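Local coordinates for protein flavoenzyme PA4991 (PDB 5EZ7) that probably functions as an FAD-dependent oxidoreductase with an unknown substrate and is essential for growth of Pseudomonas aeruginosa in cystic fibrosis sputum, at residues Gly15-Leu20 against Thr345-Ala350. Sequence-based numbering, arbitrary orientation.
Sequences GGIAGL and TKLALA. With FAD (flavin-adenine dinucleotide), chain B.
Ile17 packs against Leu347 and Ala350 where helices 17-28 and 350-364 begin beside the FAD. Ile17 CB lies 4.1 Å from Leu347 CD1. From there the chain forks. The CG2 branch reaches the same Leu347 methyl and also the cofactor, with Ile17 CG2 3.3 Å from FAD O5'. With CG1 anti to the backbone N (chi1 -168°), the other branch runs to Ala350, Ile17 CG1 standing 3.8 Å from Ala350 CB, and also touches Leu347 CG. At its tip, Ile17 CD1 is 4.3 Å from Leu347 CD1. Ile17 also touches Leu160 and Leu164 of helix 157-168. Leu347 crosses the isoleucine at about a right angle. Gly16 and Gly19 fit the GxGxxG pattern of Rossmann-type dinucleotide-binding folds, consistent with the DAO family; strand 10-13 leads through the glycine turn into helix 17-28 at the pyrophosphate. Ala18 N donates to FAD O1P at 3.1 Å, nearly straight at 165°, and may offset some of the phosphate charge. The 345-350 loop, which follows strand 339-343 in the same six-stranded sheet as strand 10-13, serves the flavin end: Leu347 N bonds to FAD N1 at 3.0 Å and Ala348 N to FAD O2 at 2.8 Å. These two donors would probably stabilise negative charge at N1 and O2 in reduced flavin. Ala348 O accepts a hydrogen bond from Trp79 NE1.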
ATOM      1  N   GLY A  15       7.923  -5.942  -4.549  1.00 23.24           N
ATOM      2  CA  GLY A  15       7.120  -5.089  -5.424  1.00 23.12           C
ATOM      3  C   GLY A  15       5.697  -4.821  -4.937  1.00 23.47           C
ATOM      4  O   GLY A  15       4.725  -5.037  -5.647  1.00 24.00           O
ATOM      5  N   GLY A  16       5.584  -4.323  -3.719  1.00 22.70           N
ATOM      6  CA  GLY A  16       4.387  -3.640  -3.284  1.00 22.46           C
ATOM      7  C   GLY A  16       4.544  -2.146  -3.557  1.00 22.01           C
ATOM      8  O   GLY A  16       5.462  -1.717  -4.249  1.00 21.10           O
ATOM      9  N   ILE A  17       3.628  -1.357  -3.011  1.00 21.25           N
ATOM     10  CA  ILE A  17       3.673   0.049  -3.223  1.00 21.89           C
ATOM     11  C   ILE A  17       5.039   0.706  -2.860  1.00 22.34           C
ATOM     12  O   ILE A  17       5.459   1.628  -3.549  1.00 22.32           O
ATOM     13  CB  ILE A  17       2.548   0.760  -2.464  1.00 22.35           C
ATOM     14  CG1 ILE A  17       2.445   2.203  -2.935  1.00 23.86           C
ATOM     15  CG2 ILE A  17       2.740   0.739  -0.949  1.00 22.31           C
ATOM     16  CD1 ILE A  17       1.673   2.270  -4.228  1.00 25.33           C
ATOM     17  N   ALA A  18       5.702   0.278  -1.782  1.00 21.31           N
ATOM     18  CA  ALA A  18       6.885   0.969  -1.381  1.00 22.02           C
ATOM     19  C   ALA A  18       8.033   0.711  -2.355  1.00 21.99           C
ATOM     20  O   ALA A  18       8.717   1.659  -2.754  1.00 23.37           O
ATOM     21  CB  ALA A  18       7.270   0.655   0.064  1.00 22.02           C
ATOM     22  N   GLY A  19       8.232  -0.542  -2.747  1.00 21.41           N
ATOM     23  CA  GLY A  19       9.274  -0.909  -3.696  1.00 20.75           C
ATOM     24  C   GLY A  19       9.057  -0.353  -5.094  1.00 21.14           C
ATOM     25  O   GLY A  19       9.990   0.007  -5.789  1.00 20.78           O
ATOM     26  N   LEU A  20       7.805  -0.310  -5.514  1.00 21.81           N
ATOM     27  CA  LEU A  20       7.472   0.121  -6.852  1.00 22.34           C
ATOM     28  C   LEU A  20       7.582   1.631  -6.958  1.00 22.85           C
ATOM     29  O   LEU A  20       7.976   2.148  -7.978  1.00 22.57           O
ATOM     30  CB  LEU A  20       6.071  -0.350  -7.239  1.00 22.38           C
ATOM     31  CG  LEU A  20       5.872  -1.790  -7.738  1.00 22.92           C
ATOM     32  CD1 LEU A  20       4.375  -2.111  -7.859  1.00 22.61           C
ATOM     33  CD2 LEU A  20       6.542  -2.019  -9.096  1.00 24.21           C
ATOM     34  N   THR A 345       4.599   1.975   6.542  1.00 27.07           N
ATOM     35  CA  THR A 345       3.600   2.088   7.617  1.00 29.54           C
ATOM     36  C   THR A 345       2.205   2.384   7.073  1.00 30.47           C
ATOM     37  O   THR A 345       1.217   1.798   7.547  1.00 31.82           O
ATOM     38  CB  THR A 345       3.981   3.024   8.805  1.00 31.16           C
ATOM     39  OG1 THR A 345       3.881   4.403   8.428  1.00 31.87           O
ATOM     40  CG2 THR A 345       5.408   2.720   9.323  1.00 31.91           C
ATOM     41  N   LYS A 346       2.125   3.263   6.072  1.00 30.60           N
ATOM     42  CA  LYS A 346       0.900   3.522   5.325  1.00 29.53           C
ATOM     43  C   LYS A 346       1.226   3.535   3.859  1.00 27.06           C
ATOM     44  O   LYS A 346       2.327   3.820   3.483  1.00 26.09           O
ATOM     45  CB  LYS A 346       0.290   4.839   5.797  1.00 32.89           C
ATOM     46  CG  LYS A 346      -0.564   4.601   7.019  1.00 36.06           C
ATOM     47  CD  LYS A 346      -0.775   5.825   7.879  1.00 40.28           C
ATOM     48  CE  LYS A 346      -1.773   5.509   9.006  1.00 42.29           C
ATOM     49  NZ  LYS A 346      -2.638   6.702   9.292  1.00 45.07           N
ATOM     50  N   LEU A 347       0.276   3.165   3.027  1.00 25.15           N
ATOM     51  CA  LEU A 347       0.438   3.266   1.619  1.00 24.09           C
ATOM     52  C   LEU A 347       0.650   4.720   1.205  1.00 25.26           C
ATOM     53  O   LEU A 347       1.416   5.004   0.295  1.00 25.35           O
ATOM     54  CB  LEU A 347      -0.801   2.723   0.938  1.00 23.85           C
ATOM     55  CG  LEU A 347      -0.827   2.828  -0.593  1.00 23.58           C
ATOM     56  CD1 LEU A 347      -1.247   1.523  -1.187  1.00 23.87           C
ATOM     57  CD2 LEU A 347      -1.787   3.897  -1.060  1.00 24.48           C
ATOM     58  N   ALA A 348      -0.103   5.607   1.850  1.00 26.05           N
ATOM     59  CA  ALA A 348       0.022   7.041   1.759  1.00 27.00           C
ATOM     60  C   ALA A 348       1.446   7.553   1.818  1.00 28.23           C
ATOM     61  O   ALA A 348       1.775   8.531   1.154  1.00 28.90           O
ATOM     62  CB  ALA A 348      -0.775   7.680   2.891  1.00 27.89           C
ATOM     63  N   LEU A 349       2.258   6.911   2.665  1.00 28.62           N
ATOM     64  CA  LEU A 349       3.625   7.324   3.010  1.00 28.44           C
ATOM     65  C   LEU A 349       4.717   6.664   2.137  1.00 27.49           C
ATOM     66  O   LEU A 349       5.913   6.757   2.435  1.00 26.48           O
ATOM     67  CB  LEU A 349       3.860   7.004   4.505  1.00 28.63           C
ATOM     68  CG  LEU A 349       3.232   7.939   5.548  1.00 30.08           C
ATOM     69  CD1 LEU A 349       3.345   7.357   6.964  1.00 30.59           C
ATOM     70  CD2 LEU A 349       3.919   9.276   5.548  1.00 31.13           C
ATOM     71  N   ALA A 350       4.318   5.994   1.066  1.00 26.90           N
ATOM     72  CA  ALA A 350       5.299   5.410   0.166  1.00 27.49           C
ATOM     73  C   ALA A 350       6.231   6.465  -0.417  1.00 28.78           C
ATOM     74  O   ALA A 350       7.410   6.206  -0.521  1.00 29.11           O
ATOM     75  CB  ALA A 350       4.647   4.628  -0.941  1.00 26.99           C
TER
HETATM   76  PA  FAD B 401       3.500  -5.030   0.619  1.00 21.83           P
HETATM   77  O1A FAD B 401       2.391  -4.414  -0.171  1.00 22.23           O
HETATM   78  O2A FAD B 401       3.216  -6.117   1.617  1.00 22.92           O
HETATM   79  O5B FAD B 401       4.575  -5.534  -0.433  1.00 22.00           O
HETATM   80  C5B FAD B 401       5.651  -6.378  -0.076  1.00 21.75           C
HETATM   81  C4B FAD B 401       5.995  -7.161  -1.326  1.00 22.00           C
HETATM   82  O4B FAD B 401       7.206  -7.901  -1.102  1.00 22.11           O
HETATM   83  C3B FAD B 401       4.883  -8.146  -1.696  1.00 21.47           C
HETATM   84  O3B FAD B 401       4.433  -7.930  -3.035  1.00 20.71           O
HETATM   85  C2B FAD B 401       5.545  -9.500  -1.518  1.00 21.75           C
HETATM   86  O2B FAD B 401       5.096 -10.510  -2.419  1.00 21.59           O
HETATM   87  C1B FAD B 401       7.030  -9.173  -1.692  1.00 22.29           C
HETATM   88  N9A FAD B 401       7.919 -10.123  -1.012  1.00 23.63           N
HETATM   89  C8A FAD B 401       7.761 -10.622   0.226  1.00 23.09           C
HETATM   90  N7A FAD B 401       8.766 -11.468   0.511  1.00 22.98           N
HETATM   91  C5A FAD B 401       9.584 -11.509  -0.547  1.00 22.53           C
HETATM   92  C6A FAD B 401      10.825 -12.221  -0.882  1.00 22.02           C
HETATM   93  N6A FAD B 401      11.367 -13.044   0.029  1.00 21.48           N
HETATM   94  N1A FAD B 401      11.386 -12.004  -2.083  1.00 21.89           N
HETATM   95  C2A FAD B 401      10.824 -11.168  -2.976  1.00 23.02           C
HETATM   96  N3A FAD B 401       9.684 -10.486  -2.739  1.00 23.01           N
HETATM   97  C4A FAD B 401       9.032 -10.623  -1.559  1.00 23.21           C
HETATM   98  N1  FAD B 401      -2.509   2.652   4.058  1.00 25.77           N
HETATM   99  C2  FAD B 401      -3.031   3.831   3.658  1.00 27.75           C
HETATM  100  O2  FAD B 401      -2.266   4.813   3.508  1.00 27.67           O
HETATM  101  N3  FAD B 401      -4.343   3.990   3.414  1.00 28.72           N
HETATM  102  C4  FAD B 401      -5.218   2.998   3.554  1.00 27.76           C
HETATM  103  O4  FAD B 401      -6.430   3.165   3.310  1.00 30.67           O
HETATM  104  C4X FAD B 401      -4.727   1.684   3.984  1.00 26.84           C
HETATM  105  N5  FAD B 401      -5.565   0.644   4.146  1.00 25.45           N
HETATM  106  C5X FAD B 401      -5.100  -0.559   4.528  1.00 25.90           C
HETATM  107  C6  FAD B 401      -5.998  -1.611   4.667  1.00 26.70           C
HETATM  108  C7  FAD B 401      -5.562  -2.862   5.054  1.00 27.46           C
HETATM  109  C7M FAD B 401      -6.547  -3.986   5.179  1.00 28.68           C
HETATM  110  C8  FAD B 401      -4.116  -3.090   5.299  1.00 27.98           C
HETATM  111  C8M FAD B 401      -3.573  -4.441   5.713  1.00 29.21           C
HETATM  112  C9  FAD B 401      -3.227  -2.037   5.171  1.00 26.84           C
HETATM  113  C9A FAD B 401      -3.654  -0.766   4.793  1.00 26.41           C
HETATM  114  N10 FAD B 401      -2.763   0.334   4.643  1.00 25.88           N
HETATM  115  C10 FAD B 401      -3.273   1.568   4.225  1.00 25.92           C
HETATM  116  C1' FAD B 401      -1.332   0.198   4.859  1.00 25.48           C
HETATM  117  C2' FAD B 401      -0.697  -0.222   3.545  1.00 24.66           C
HETATM  118  O2' FAD B 401      -1.457  -1.251   2.897  1.00 25.37           O
HETATM  119  C3' FAD B 401       0.742  -0.672   3.757  1.00 24.13           C
HETATM  120  O3' FAD B 401       1.396   0.270   4.631  1.00 24.08           O
HETATM  121  C4' FAD B 401       1.494  -0.739   2.430  1.00 22.82           C
HETATM  122  O4' FAD B 401       0.669  -1.245   1.380  1.00 23.27           O
HETATM  123  C5' FAD B 401       2.718  -1.628   2.531  1.00 22.30           C
HETATM  124  O5' FAD B 401       3.469  -1.529   1.313  1.00 20.74           O
HETATM  125  P   FAD B 401       4.753  -2.461   1.121  1.00 20.30           P
HETATM  126  O1P FAD B 401       5.172  -2.397  -0.325  1.00 21.17           O
HETATM  127  O2P FAD B 401       5.707  -2.079   2.195  1.00 20.45           O
HETATM  128  O3P FAD B 401       4.209  -3.912   1.534  1.00 20.67           O